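Local coordinates for pirin-like protein YhaK (Escherichia coli, PDB 2VEC), which is a monomeric cytoplasmic bicupin of the pirin family that lacks quercetin 2,3-dioxygenase activity and belongs to a redox-sensitive enterobacterial subclass, at residues A[160-165]-A[191-196]; A[185-190]-A[239-244]; A[211-216]-A[245-250]; A[195-200]-A[249-254]. One frame throughout, in Å; residues are numbered along the deposited sequence.

Interaction 1: A[160-165]-A[191-196]; sequences MGKQQL and KGESAN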
loop_
_atom_site.group_PDB
_atom_site.type_symbol
_atom_site.label_atom_id
_atom_site.label_comp_id
_atom_site.label_asym_id
_atom_site.label_seq_id
_atom_site.Cartn_x
_atom_site.Cartn_y
_atom_site.Cartn_z
ATOM N N MET A 160 -12.213 6.915 -1.407
ATOM C CA MET A 160 -12.990 5.974 -0.539
ATOM C C MET A 160 -14.192 5.331 -1.262
ATOM O O MET A 160 -15.126 4.822 -0.624
ATOM C CB MET A 160 -13.450 6.676 0.757
ATOM C CG MET A 160 -12.310 7.297 1.579
ATOM S SD MET A 160 -11.086 6.048 2.078
ATOM C CE MET A 160 -9.988 6.993 3.106
ATOM N N GLY A 161 -14.158 5.331 -2.596
ATOM C CA GLY A 161 -15.241 4.693 -3.362
ATOM C C GLY A 161 -14.978 3.176 -3.412
ATOM O O GLY A 161 -14.033 2.674 -2.800
ATOM N N LYS A 162 -15.815 2.444 -4.145
ATOM C CA LYS A 162 -15.637 0.977 -4.232
ATOM C C LYS A 162 -14.223 0.598 -4.632
ATOM O O LYS A 162 -13.614 -0.292 -4.004
ATOM C CB LYS A 162 -16.628 0.338 -5.192
ATOM C CG LYS A 162 -18.088 0.499 -4.790
ATOM C CD LYS A 162 -19.019 -0.360 -5.680
ATOM C CE LYS A 162 -18.551 -1.847 -5.741
ATOM N NZ LYS A 162 -19.476 -2.639 -6.620
ATOM N N GLN A 163 -13.687 1.234 -5.681
ATOM C CA GLN A 163 -12.279 1.009 -6.031
ATOM C C GLN A 163 -11.680 2.253 -6.624
ATOM O O GLN A 163 -12.369 2.986 -7.348
ATOM C CB GLN A 163 -12.101 -0.150 -7.023
ATOM C CG GLN A 163 -12.907 -0.017 -8.359
ATOM C CD GLN A 163 -12.400 -1.057 -9.351
ATOM O OE1 GLN A 163 -11.240 -0.977 -9.816
ATOM N NE2 GLN A 163 -13.233 -2.050 -9.648
ATOM N N GLN A 164 -10.426 2.538 -6.298
ATOM C CA GLN A 164 -9.724 3.680 -6.891
ATOM C C GLN A 164 -8.341 3.225 -7.302
ATOM O O GLN A 164 -7.690 2.510 -6.568
ATOM C CB GLN A 164 -9.631 4.843 -5.891
ATOM C CG GLN A 164 -8.948 6.086 -6.467
ATOM C CD GLN A 164 -8.820 7.230 -5.463
ATOM O OE1 GLN A 164 -8.987 7.054 -4.264
ATOM N NE2 GLN A 164 -8.486 8.416 -5.971
ATOM N N LEU A 165 -7.896 3.633 -8.485
ATOM C CA LEU A 165 -6.505 3.429 -8.872
ATOM C C LEU A 165 -5.718 4.556 -8.209
ATOM O O LEU A 165 -5.952 5.742 -8.500
ATOM C CB LEU A 165 -6.406 3.491 -10.408
ATOM C CG LEU A 165 -4.993 3.458 -10.976
ATOM C CD1 LEU A 165 -4.373 2.036 -10.773
ATOM C CD2 LEU A 165 -5.028 3.839 -12.426
ATOM N N LYS A 191 -20.126 -5.286 3.205
ATOM C CA LYS A 191 -20.254 -6.739 3.194
ATOM C C LYS A 191 -21.104 -7.180 2.008
ATOM O O LYS A 191 -22.178 -6.608 1.744
ATOM C CB LYS A 191 -20.858 -7.230 4.513
ATOM C CG LYS A 191 -20.918 -8.724 4.656
ATOM C CD LYS A 191 -21.617 -9.103 5.959
ATOM C CE LYS A 191 -21.677 -10.607 6.149
ATOM N NZ LYS A 191 -22.853 -11.206 5.496
ATOM N N GLY A 192 -20.606 -8.165 1.276
ATOM C CA GLY A 192 -21.339 -8.723 0.151
ATOM C C GLY A 192 -21.172 -7.967 -1.160
ATOM O O GLY A 192 -21.660 -8.436 -2.182
ATOM N N GLU A 193 -20.506 -6.806 -1.128
ATOM C CA GLU A 193 -20.230 -6.024 -2.350
ATOM C C GLU A 193 -19.014 -6.623 -3.064
ATOM O O GLU A 193 -18.217 -7.331 -2.450
ATOM C CB GLU A 193 -19.926 -4.552 -2.029
ATOM C CG GLU A 193 -21.093 -3.692 -1.561
ATOM C CD GLU A 193 -20.841 -2.189 -1.814
ATOM O OE1 GLU A 193 -19.906 -1.587 -1.225
ATOM O OE2 GLU A 193 -21.623 -1.591 -2.587
ATOM N N SER A 194 -18.872 -6.342 -4.358
ATOM C CA SER A 194 -17.726 -6.867 -5.114
ATOM C C SER A 194 -17.138 -5.828 -6.055
ATOM O O SER A 194 -17.820 -4.859 -6.425
ATOM C CB SER A 194 -18.128 -8.116 -5.914
ATOM O OG SER A 194 -19.202 -7.851 -6.769
ATOM N N ALA A 195 -15.893 -6.053 -6.458
ATOM C CA ALA A 195 -15.159 -5.162 -7.366
ATOM C C ALA A 195 -14.299 -6.033 -8.268
ATOM O O ALA A 195 -13.668 -6.997 -7.784
ATOM C CB ALA A 195 -14.282 -4.180 -6.579
ATOM N N ASN A 196 -14.284 -5.708 -9.561
ATOM C CA ASN A 196 -13.529 -6.494 -10.545
ATOM C C ASN A 196 -12.300 -5.707 -11.015
ATOM O O ASN A 196 -12.352 -4.462 -11.144
ATOM C CB ASN A 196 -14.445 -6.867 -11.745
ATOM C CG ASN A 196 -13.713 -7.700 -12.811
ATOM O OD1 ASN A 196 -13.334 -7.174 -13.869
ATOM N ND2 ASN A 196 -13.488 -8.993 -12.527
HETATM O O HOH W 1 -21.166 -4.862 -5.607
#
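The flat carboxamide of Gln-163 meets segment 191-196 in two ways: at its NE2 edge the carbonyl O of Asn-196 lies in the amide plane, only 9° out of it, while Ala-195 CB stands off the plane, on the side of one face, 3.9 Å from Gln-163 NE2. The hydrogen bond from NE2 to Asn-196 O is 3.0 Å long and nearly straight, with an angle of 168° at the hydrogen. Seen from the acceptor the fit is looser, since the donor is tilted from the plane of the Asn-196 carbonyl. The first torsion of Gln-163 (chi1 56°) sets CG between the backbone N and the carbonyl carbon, and the chain then runs extended toward the facing strand.

Lys-162 makes the second bridge. Its chain bends at its third torsion, which turns the ammonium group onto Ser-194 O; NZ sits 2.8 Å from that oxygen and meets it almost head-on to the carbonyl bond. A water also accepts from Lys-162 NZ (3.0 Å) and from Ser-194 N, so the lysine reaches Ser-194 O directly and Ser-194 N through the water. Glu-193 lies alongside, its OE2 4.7 Å from Lys-162 NZ, too far for a salt bridge, while its OE1 takes the backbone N-H of Asp-190.

Lys-162 stands just before strand 163-168 and Gln-163 begins it; that strand and 194-198 belong to different sheets of the C-terminal cupin domain. At this surface margin two polar side chains span the gap to main-chain carbonyls; the nearby carboxylate probably adds a modest electrostatic attraction to the lysine.

Interaction 2: A[185-190]-A[239-244]; sequences HHIVLD and ITLVAD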
loop_
_atom_site.group_PDB
_atom_site.type_symbol
_atom_site.label_atom_id
_atom_site.label_comp_id
_atom_site.label_asym_id
_atom_site.label_seq_id
_atom_site.Cartn_x
_atom_site.Cartn_y
_atom_site.Cartn_z
ATOM N N HIS A 185 -4.415 -0.378 -6.320
ATOM C CA HIS A 185 -5.828 -0.059 -6.170
ATOM C C HIS A 185 -6.174 -0.114 -4.691
ATOM O O HIS A 185 -5.724 -1.032 -3.972
ATOM C CB HIS A 185 -6.705 -1.080 -6.908
ATOM C CG HIS A 185 -6.359 -1.242 -8.364
ATOM N ND1 HIS A 185 -7.007 -0.544 -9.360
ATOM C CD2 HIS A 185 -5.466 -2.043 -8.987
ATOM C CE1 HIS A 185 -6.522 -0.896 -10.537
ATOM N NE2 HIS A 185 -5.583 -1.807 -10.339
ATOM N N HIS A 186 -6.997 0.841 -4.279
ATOM C CA HIS A 186 -7.552 0.925 -2.913
ATOM C C HIS A 186 -9.023 0.593 -3.011
ATOM O O HIS A 186 -9.726 1.168 -3.839
ATOM C CB HIS A 186 -7.348 2.328 -2.347
ATOM C CG HIS A 186 -7.862 2.492 -0.927
ATOM N ND1 HIS A 186 -8.749 3.480 -0.571
ATOM C CD2 HIS A 186 -7.582 1.812 0.217
ATOM C CE1 HIS A 186 -9.042 3.380 0.718
ATOM N NE2 HIS A 186 -8.325 2.392 1.233
ATOM N N ILE A 187 -9.477 -0.345 -2.176
ATOM C CA ILE A 187 -10.832 -0.917 -2.244
ATOM C C ILE A 187 -11.604 -0.661 -0.963
ATOM O O ILE A 187 -11.094 -0.901 0.107
ATOM C CB ILE A 187 -10.735 -2.482 -2.473
ATOM C CG1 ILE A 187 -10.181 -2.760 -3.859
ATOM C CG2 ILE A 187 -12.128 -3.194 -2.355
ATOM C CD1 ILE A 187 -8.725 -3.236 -3.867
ATOM N N VAL A 188 -12.829 -0.156 -1.067
ATOM C CA VAL A 188 -13.660 0.072 0.124
ATOM C C VAL A 188 -15.020 -0.486 -0.226
ATOM O O VAL A 188 -15.701 0.065 -1.102
ATOM C CB VAL A 188 -13.763 1.611 0.509
ATOM C CG1 VAL A 188 -14.563 1.795 1.823
ATOM C CG2 VAL A 188 -12.326 2.224 0.654
ATOM N N LEU A 189 -15.414 -1.562 0.438
ATOM C CA LEU A 189 -16.675 -2.273 0.106
ATOM C C LEU A 189 -17.461 -2.573 1.367
ATOM O O LEU A 189 -16.841 -2.839 2.413
ATOM C CB LEU A 189 -16.381 -3.620 -0.591
ATOM C CG LEU A 189 -15.689 -3.570 -1.969
ATOM C CD1 LEU A 189 -15.263 -4.950 -2.487
ATOM C CD2 LEU A 189 -16.506 -2.791 -3.031
ATOM N N ASP A 190 -18.789 -2.562 1.252
ATOM C CA ASP A 190 -19.695 -3.083 2.284
ATOM C C ASP A 190 -19.746 -4.602 2.132
ATOM O O ASP A 190 -19.442 -5.144 1.058
ATOM C CB ASP A 190 -21.123 -2.498 2.151
ATOM C CG ASP A 190 -21.178 -0.975 2.369
ATOM O OD1 ASP A 190 -20.379 -0.449 3.167
ATOM O OD2 ASP A 190 -22.046 -0.297 1.767
ATOM N N ILE A 239 -9.479 -10.541 -11.717
ATOM C CA ILE A 239 -9.720 -10.943 -10.334
ATOM C C ILE A 239 -10.919 -10.161 -9.788
ATOM O O ILE A 239 -11.021 -8.940 -9.983
ATOM C CB ILE A 239 -8.501 -10.665 -9.406
ATOM C CG1 ILE A 239 -7.244 -11.468 -9.831
ATOM C CG2 ILE A 239 -8.848 -11.086 -7.993
ATOM C CD1 ILE A 239 -5.985 -11.104 -9.001
ATOM N N THR A 240 -11.832 -10.876 -9.145
ATOM C CA THR A 240 -12.990 -10.263 -8.514
ATOM C C THR A 240 -12.820 -10.434 -7.031
ATOM O O THR A 240 -12.516 -11.546 -6.580
ATOM C CB THR A 240 -14.302 -10.944 -8.927
ATOM O OG1 THR A 240 -14.513 -10.733 -10.315
ATOM C CG2 THR A 240 -15.478 -10.346 -8.164
ATOM N N LEU A 241 -13.018 -9.339 -6.294
ATOM C CA LEU A 241 -12.916 -9.339 -4.847
ATOM C C LEU A 241 -14.283 -9.177 -4.255
ATOM O O LEU A 241 -15.056 -8.305 -4.687
ATOM C CB LEU A 241 -12.075 -8.153 -4.366
ATOM C CG LEU A 241 -10.610 -8.100 -4.851
ATOM C CD1 LEU A 241 -9.930 -6.947 -4.151
ATOM C CD2 LEU A 241 -9.895 -9.440 -4.606
ATOM N N VAL A 242 -14.570 -9.959 -3.217
ATOM C CA VAL A 242 -15.920 -9.927 -2.617
ATOM C C VAL A 242 -15.775 -9.752 -1.104
ATOM O O VAL A 242 -15.058 -10.541 -0.448
ATOM C CB VAL A 242 -16.714 -11.238 -2.889
ATOM C CG1 VAL A 242 -18.131 -11.158 -2.281
ATOM C CG2 VAL A 242 -16.787 -11.544 -4.393
ATOM N N ALA A 243 -16.448 -8.745 -0.552
ATOM C CA ALA A 243 -16.315 -8.467 0.874
ATOM C C ALA A 243 -17.132 -9.426 1.723
ATOM O O ALA A 243 -18.288 -9.693 1.425
ATOM C CB ALA A 243 -16.684 -7.011 1.192
ATOM N N ASP A 244 -16.496 -9.951 2.771
ATOM C CA ASP A 244 -17.170 -10.803 3.725
ATOM C C ASP A 244 -17.471 -10.104 5.022
ATOM O O ASP A 244 -18.079 -10.698 5.917
ATOM C CB ASP A 244 -16.331 -12.032 3.993
ATOM C CG ASP A 244 -16.222 -12.896 2.789
ATOM O OD1 ASP A 244 -17.277 -13.219 2.214
ATOM O OD2 ASP A 244 -15.086 -13.202 2.393
#
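Ile-187 and Leu-241 meet because CG1 of Ile-187 (chi1 -68°) and CG of Leu-241 both lie beside their own backbone N, anti to the carbonyl carbon. The two side chains then cross at about a right angle, and their CD1 methyls touch at 3.9 Å. The second torsion of Ile-187, 105°, is far from a staggered value, and it carries CD1 to this meeting point.

Leu-189, two residues further along the same strand, makes its contact closer to the backbone. Its CB rests against the CB of Ala-243 at 3.8 Å, while its CD1 reaches toward the carbonyl O of Leu-241, 4.0 Å away. Ala-243 CB also lies 3.3 Å from the carbonyl O of Asp-190, where segment 185-190 leaves its strand. Long side chains thus bridge the wide end, where the CA atoms of Ile-187 and Leu-241 are 9.1 Å apart; at the near end, with the CA atoms of Leu-189 and Ala-243 at 6.3 Å, the CB atoms of these two residues make the contact.

No hydrogen bond joins the segments. Strands 185-189 and 239-243 cross at -40°, their axes 8.2 Å apart at the closest, as strands in facing sheets of a barrel do rather than neighbours in one sheet. Strand 183-189 pairs with 163-168 and 247-254 in one sheet of the cupin jelly-roll barrel; strand 238-243 lies between 194-198 and 213-217 in the other. Phe-197 touches both Ile-187 and Leu-241, and Phe-213 and Ala-215 pack against Leu-241 within its own sheet.

Interaction 3: A[211-216]-A[245-250]; sequences GKFHAL and SPLRAL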
loop_
_atom_site.group_PDB
_atom_site.type_symbol
_atom_site.label_atom_id
_atom_site.label_comp_id
_atom_site.label_asym_id
_atom_site.label_seq_id
_atom_site.Cartn_x
_atom_site.Cartn_y
_atom_site.Cartn_z
ATOM N N GLY A 211 -11.034 -5.828 7.731
ATOM C CA GLY A 211 -12.079 -6.755 7.270
ATOM C C GLY A 211 -11.581 -7.950 6.472
ATOM O O GLY A 211 -10.390 -8.101 6.176
ATOM N N LYS A 212 -12.513 -8.833 6.149
ATOM C CA LYS A 212 -12.182 -10.096 5.506
ATOM C C LYS A 212 -12.849 -10.129 4.131
ATOM O O LYS A 212 -13.852 -9.449 3.903
ATOM C CB LYS A 212 -12.633 -11.263 6.376
ATOM C CG LYS A 212 -14.059 -11.207 6.781
ATOM C CD LYS A 212 -14.412 -12.367 7.751
ATOM C CE LYS A 212 -15.686 -12.053 8.518
ATOM N NZ LYS A 212 -16.282 -13.335 9.051
ATOM N N PHE A 213 -12.270 -10.890 3.206
ATOM C CA PHE A 213 -12.759 -10.904 1.835
ATOM C C PHE A 213 -12.212 -12.113 1.122
ATOM O O PHE A 213 -11.308 -12.777 1.628
ATOM C CB PHE A 213 -12.408 -9.605 1.084
ATOM C CG PHE A 213 -10.932 -9.366 0.808
ATOM C CD1 PHE A 213 -10.033 -9.060 1.841
ATOM C CD2 PHE A 213 -10.448 -9.352 -0.509
ATOM C CE1 PHE A 213 -8.645 -8.767 1.561
ATOM C CE2 PHE A 213 -9.081 -9.079 -0.793
ATOM C CZ PHE A 213 -8.179 -8.766 0.250
ATOM N N HIS A 214 -12.776 -12.412 -0.041
ATOM C CA HIS A 214 -12.198 -13.458 -0.851
ATOM C C HIS A 214 -12.039 -13.029 -2.283
ATOM O O HIS A 214 -12.619 -12.040 -2.716
ATOM C CB HIS A 214 -12.985 -14.769 -0.736
ATOM C CG HIS A 214 -14.451 -14.645 -1.051
ATOM N ND1 HIS A 214 -15.364 -14.102 -0.168
ATOM C CD2 HIS A 214 -15.161 -15.020 -2.145
ATOM C CE1 HIS A 214 -16.572 -14.141 -0.710
ATOM N NE2 HIS A 214 -16.481 -14.722 -1.895
ATOM N N ALA A 215 -11.185 -13.742 -3.002
ATOM C CA ALA A 215 -10.955 -13.433 -4.395
ATOM C C ALA A 215 -11.452 -14.594 -5.242
ATOM O O ALA A 215 -11.273 -15.759 -4.873
ATOM C CB ALA A 215 -9.507 -13.188 -4.637
ATOM N N LEU A 216 -12.094 -14.252 -6.359
ATOM C CA LEU A 216 -12.497 -15.197 -7.393
ATOM C C LEU A 216 -11.762 -14.913 -8.698
ATOM O O LEU A 216 -11.477 -13.757 -9.036
ATOM C CB LEU A 216 -14.000 -15.087 -7.685
ATOM C CG LEU A 216 -14.988 -14.761 -6.559
ATOM C CD1 LEU A 216 -16.326 -14.334 -7.153
ATOM C CD2 LEU A 216 -15.178 -16.052 -5.793
ATOM N N SER A 245 -17.047 -8.841 5.109
ATOM C CA SER A 245 -17.454 -7.899 6.150
ATOM C C SER A 245 -17.159 -6.515 5.576
ATOM O O SER A 245 -16.616 -6.430 4.468
ATOM C CB SER A 245 -16.642 -8.111 7.425
ATOM O OG SER A 245 -15.246 -7.901 7.206
ATOM N N PRO A 246 -17.475 -5.426 6.309
ATOM C CA PRO A 246 -17.013 -4.118 5.800
ATOM C C PRO A 246 -15.505 -4.153 5.573
ATOM O O PRO A 246 -14.786 -4.672 6.418
ATOM C CB PRO A 246 -17.391 -3.151 6.923
ATOM C CG PRO A 246 -18.583 -3.819 7.611
ATOM C CD PRO A 246 -18.260 -5.303 7.561
ATOM N N LEU A 247 -15.028 -3.646 4.436
ATOM C CA LEU A 247 -13.681 -3.968 3.989
ATOM C C LEU A 247 -12.910 -2.721 3.543
ATOM O O LEU A 247 -13.480 -1.843 2.899
ATOM C CB LEU A 247 -13.789 -4.919 2.799
ATOM C CG LEU A 247 -12.505 -5.304 2.072
ATOM C CD1 LEU A 247 -11.715 -6.274 2.942
ATOM C CD2 LEU A 247 -12.831 -5.877 0.691
ATOM N N ARG A 248 -11.623 -2.645 3.893
ATOM C CA ARG A 248 -10.700 -1.786 3.161
ATOM C C ARG A 248 -9.560 -2.712 2.774
ATOM O O ARG A 248 -9.080 -3.496 3.623
ATOM C CB ARG A 248 -10.188 -0.633 3.994
ATOM C CG ARG A 248 -11.191 0.520 4.120
ATOM C CD ARG A 248 -10.536 1.685 4.836
ATOM N NE ARG A 248 -9.392 2.263 4.128
ATOM C CZ ARG A 248 -8.758 3.341 4.582
ATOM N NH1 ARG A 248 -9.205 3.914 5.718
ATOM N NH2 ARG A 248 -7.720 3.833 3.922
ATOM N N ALA A 249 -9.137 -2.643 1.512
ATOM C CA ALA A 249 -8.101 -3.529 1.030
ATOM C C ALA A 249 -7.253 -2.852 -0.037
ATOM O O ALA A 249 -7.641 -1.804 -0.590
ATOM C CB ALA A 249 -8.750 -4.805 0.436
ATOM N N LEU A 250 -6.157 -3.501 -0.393
ATOM C CA LEU A 250 -5.358 -3.064 -1.529
ATOM C C LEU A 250 -5.257 -4.231 -2.489
ATOM O O LEU A 250 -5.230 -5.400 -2.054
ATOM C CB LEU A 250 -3.920 -2.758 -1.080
ATOM C CG LEU A 250 -3.707 -1.598 -0.109
ATOM C CD1 LEU A 250 -2.211 -1.450 0.259
ATOM C CD2 LEU A 250 -4.269 -0.262 -0.636
#
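Ser-245 has the most surface buried here, followed by Leu-247 and then Phe-213. The hydroxyl of Ser-245 stands between its own backbone N and carbonyl carbon (chi1 61°), from where OG accepts the backbone N-H of Lys-212 at 3.1 Å with an angle of 164°. A long, weak bond of 3.5 Å returns from Ser-245 N to Lys-212 O. OG in turn donates to Gly-34 O, which ties the N-terminal segment to this corner. Beside it Gly-211 brings its CA to 3.5 Å from Pro-246 O in a C-H···O contact.

This is one end of the C-terminal cupin jelly-roll barrel, where the chain passes from strand 238-243 in one sheet to strand 247-254 in the other; strand 213-217 is a neighbour of the former.

Leu-247 bridges the layers from there. With CG anti to N (chi1 175°), both its methyls rest against Phe-213 CB and CG, and CD1 also approaches Phe-213 CD1 at 3.4 Å. The side chains cross at about a right angle. Farther along the ring, the methyl of Ala-249 sits over one face, displaced toward the rim, with its CB 4.0 Å from Phe-213 CZ.

Interaction 4: A[195-200]-A[249-254]; sequences ANFQLH and ALLIDL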
loop_
_atom_site.group_PDB
_atom_site.type_symbol
_atom_site.label_atom_id
_atom_site.label_comp_id
_atom_site.label_asym_id
_atom_site.label_seq_id
_atom_site.Cartn_x
_atom_site.Cartn_y
_atom_site.Cartn_z
ATOM N N ALA A 195 -15.893 -6.053 -6.458
ATOM C CA ALA A 195 -15.159 -5.162 -7.366
ATOM C C ALA A 195 -14.299 -6.033 -8.268
ATOM O O ALA A 195 -13.668 -6.997 -7.784
ATOM C CB ALA A 195 -14.282 -4.180 -6.579
ATOM N N ASN A 196 -14.284 -5.708 -9.561
ATOM C CA ASN A 196 -13.529 -6.494 -10.545
ATOM C C ASN A 196 -12.300 -5.707 -11.015
ATOM O O ASN A 196 -12.352 -4.462 -11.144
ATOM C CB ASN A 196 -14.445 -6.867 -11.745
ATOM C CG ASN A 196 -13.713 -7.700 -12.811
ATOM O OD1 ASN A 196 -13.334 -7.174 -13.869
ATOM N ND2 ASN A 196 -13.488 -8.993 -12.527
ATOM N N PHE A 197 -11.215 -6.432 -11.292
ATOM C CA PHE A 197 -9.920 -5.845 -11.687
ATOM C C PHE A 197 -9.329 -6.624 -12.869
ATOM O O PHE A 197 -9.330 -7.865 -12.888
ATOM C CB PHE A 197 -8.938 -5.791 -10.503
ATOM C CG PHE A 197 -9.504 -5.103 -9.288
ATOM C CD1 PHE A 197 -9.268 -3.743 -9.071
ATOM C CD2 PHE A 197 -10.300 -5.801 -8.390
ATOM C CE1 PHE A 197 -9.804 -3.081 -7.942
ATOM C CE2 PHE A 197 -10.860 -5.161 -7.269
ATOM C CZ PHE A 197 -10.603 -3.801 -7.044
ATOM N N GLN A 198 -8.832 -5.887 -13.854
ATOM C CA GLN A 198 -8.127 -6.453 -14.993
ATOM C C GLN A 198 -6.645 -6.224 -14.698
ATOM O O GLN A 198 -6.223 -5.103 -14.431
ATOM C CB GLN A 198 -8.540 -5.744 -16.296
ATOM C CG GLN A 198 -9.972 -6.091 -16.793
ATOM C CD GLN A 198 -10.244 -5.786 -18.282
ATOM O OE1 GLN A 198 -10.275 -4.627 -18.716
ATOM N NE2 GLN A 198 -10.509 -6.841 -19.057
ATOM N N LEU A 199 -5.853 -7.280 -14.730
ATOM C CA LEU A 199 -4.462 -7.181 -14.336
ATOM C C LEU A 199 -3.569 -6.995 -15.557
ATOM O O LEU A 199 -3.795 -7.618 -16.620
ATOM C CB LEU A 199 -4.058 -8.430 -13.531
ATOM C CG LEU A 199 -4.421 -8.572 -12.033
ATOM C CD1 LEU A 199 -3.596 -7.658 -11.181
ATOM C CD2 LEU A 199 -5.890 -8.352 -11.721
ATOM N N HIS A 200 -2.613 -6.082 -15.424
ATOM C CA HIS A 200 -1.567 -5.837 -16.392
ATOM C C HIS A 200 -0.438 -6.869 -16.286
ATOM O O HIS A 200 -0.053 -7.454 -17.274
ATOM C CB HIS A 200 -1.006 -4.428 -16.238
ATOM C CG HIS A 200 -1.991 -3.342 -16.555
ATOM N ND1 HIS A 200 -2.748 -2.720 -15.582
ATOM C CD2 HIS A 200 -2.363 -2.788 -17.733
ATOM C CE1 HIS A 200 -3.527 -1.803 -16.152
ATOM N NE2 HIS A 200 -3.295 -1.812 -17.450
ATOM N N ALA A 249 -9.137 -2.643 1.512
ATOM C CA ALA A 249 -8.101 -3.529 1.030
ATOM C C ALA A 249 -7.253 -2.852 -0.037
ATOM O O ALA A 249 -7.641 -1.804 -0.590
ATOM C CB ALA A 249 -8.750 -4.805 0.436
ATOM N N LEU A 250 -6.157 -3.501 -0.393
ATOM C CA LEU A 250 -5.358 -3.064 -1.529
ATOM C C LEU A 250 -5.257 -4.231 -2.489
ATOM O O LEU A 250 -5.230 -5.400 -2.054
ATOM C CB LEU A 250 -3.920 -2.758 -1.080
ATOM C CG LEU A 250 -3.707 -1.598 -0.109
ATOM C CD1 LEU A 250 -2.211 -1.450 0.259
ATOM C CD2 LEU A 250 -4.269 -0.262 -0.636
ATOM N N LEU A 251 -5.194 -3.922 -3.785
ATOM C CA LEU A 251 -4.817 -4.930 -4.759
ATOM C C LEU A 251 -3.664 -4.296 -5.510
ATOM O O LEU A 251 -3.786 -3.157 -6.036
ATOM C CB LEU A 251 -5.946 -5.270 -5.738
ATOM C CG LEU A 251 -5.611 -6.421 -6.731
ATOM C CD1 LEU A 251 -6.868 -7.189 -7.152
ATOM C CD2 LEU A 251 -4.939 -5.821 -7.995
ATOM N N ILE A 252 -2.540 -5.011 -5.521
ATOM C CA ILE A 252 -1.337 -4.507 -6.209
ATOM C C ILE A 252 -1.067 -5.366 -7.419
ATOM O O ILE A 252 -0.945 -6.587 -7.297
ATOM C CB ILE A 252 -0.093 -4.533 -5.306
ATOM C CG1 ILE A 252 -0.480 -4.211 -3.855
ATOM C CG2 ILE A 252 1.003 -3.616 -5.917
ATOM C CD1 ILE A 252 0.719 -4.121 -2.806
ATOM N N ASP A 253 -0.964 -4.732 -8.589
ATOM C CA ASP A 253 -0.777 -5.438 -9.852
ATOM C C ASP A 253 0.713 -5.300 -10.160
ATOM O O ASP A 253 1.221 -4.180 -10.337
ATOM C CB ASP A 253 -1.680 -4.687 -10.862
ATOM C CG ASP A 253 -1.478 -5.071 -12.301
ATOM O OD1 ASP A 253 -0.479 -5.729 -12.687
ATOM O OD2 ASP A 253 -2.360 -4.640 -13.122
ATOM N N LEU A 254 1.432 -6.431 -10.147
ATOM C CA LEU A 254 2.877 -6.459 -10.129
ATOM C C LEU A 254 3.435 -7.058 -11.416
ATOM O O LEU A 254 2.830 -7.977 -12.000
ATOM C CB LEU A 254 3.357 -7.321 -8.909
ATOM C CG LEU A 254 3.027 -6.630 -7.558
ATOM C CD1 LEU A 254 2.837 -7.737 -6.485
ATOM C CD2 LEU A 254 4.099 -5.622 -7.154
HETATM O O HOH W 2 -4.579 -3.460 -12.369
#
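Asp-253 and the turn at Leu-199 and His-200 meet through a single carboxylate, which can be followed outward from its CB. That carbon touches Leu-199 CD1 at 3.5 Å, and the same methyl lies just as near to Asp-253 CG, so leucine covers the stem of the acid. Since CG is anti to the backbone N (chi1 170°), the carboxylate extends across to segment 195-200. At the tip, OD2 accepts the backbone N-H of His-200 at 2.7 Å, almost straight, and the imidazole ND1 of the same residue at 3.1 Å with a more bent angle of 142°. Both donors come from the syn side of OD2, somewhat out of the carboxylate plane. The oxygen lies near the plane of the imidazole, at its edge, with ring and carboxylate only 21° apart.

A water gives OD2 a third bond, at 2.6 Å, and also donates to Gln-198 O. The other oxygen, OD1, takes the backbone N-H of Gly-201. Such a concentration of donors would be expected to stabilise the ionised acid. Trp-183 stacks on the His-200 ring.

Away from this polar end the contact is apolar. Leu-251 offers one methyl to each neighbour, CD1 to Phe-197 CD2 and CD2 to Leu-199 CD1, both at 3.9 Å. Phe-197 also meets His-185 edge-to-face. Hydrophobic residues between two facing sheets, with a His-carboxylate hydrogen bond just past the end of strand 194-198, are what the jelly-roll barrel of a cupin domain presents here.

In the fold
All four contacts join the two facing sheets of the C-terminal cupin domain, and their chemistry follows their depth. Interactions 2 and 3 are the buried ones: the first has no hydrogen bond and is mainly apolar, the second adds hydrogen bonds where the chain passes between layers. Interaction 1 lies at the surface and relies on polar side chains reaching backbone carbonyls; interaction 4 is intermediate, apolar inside and polar at its end. Interactions 1 and 4 share strand 194-198, interactions 3 and 4 share strand 247-254. Interactions 1 and 2 are linked by backbone bonds between strands 194-198 and 238-243, and the bond of Asp-244 to His-214 connects interactions 2 and 3.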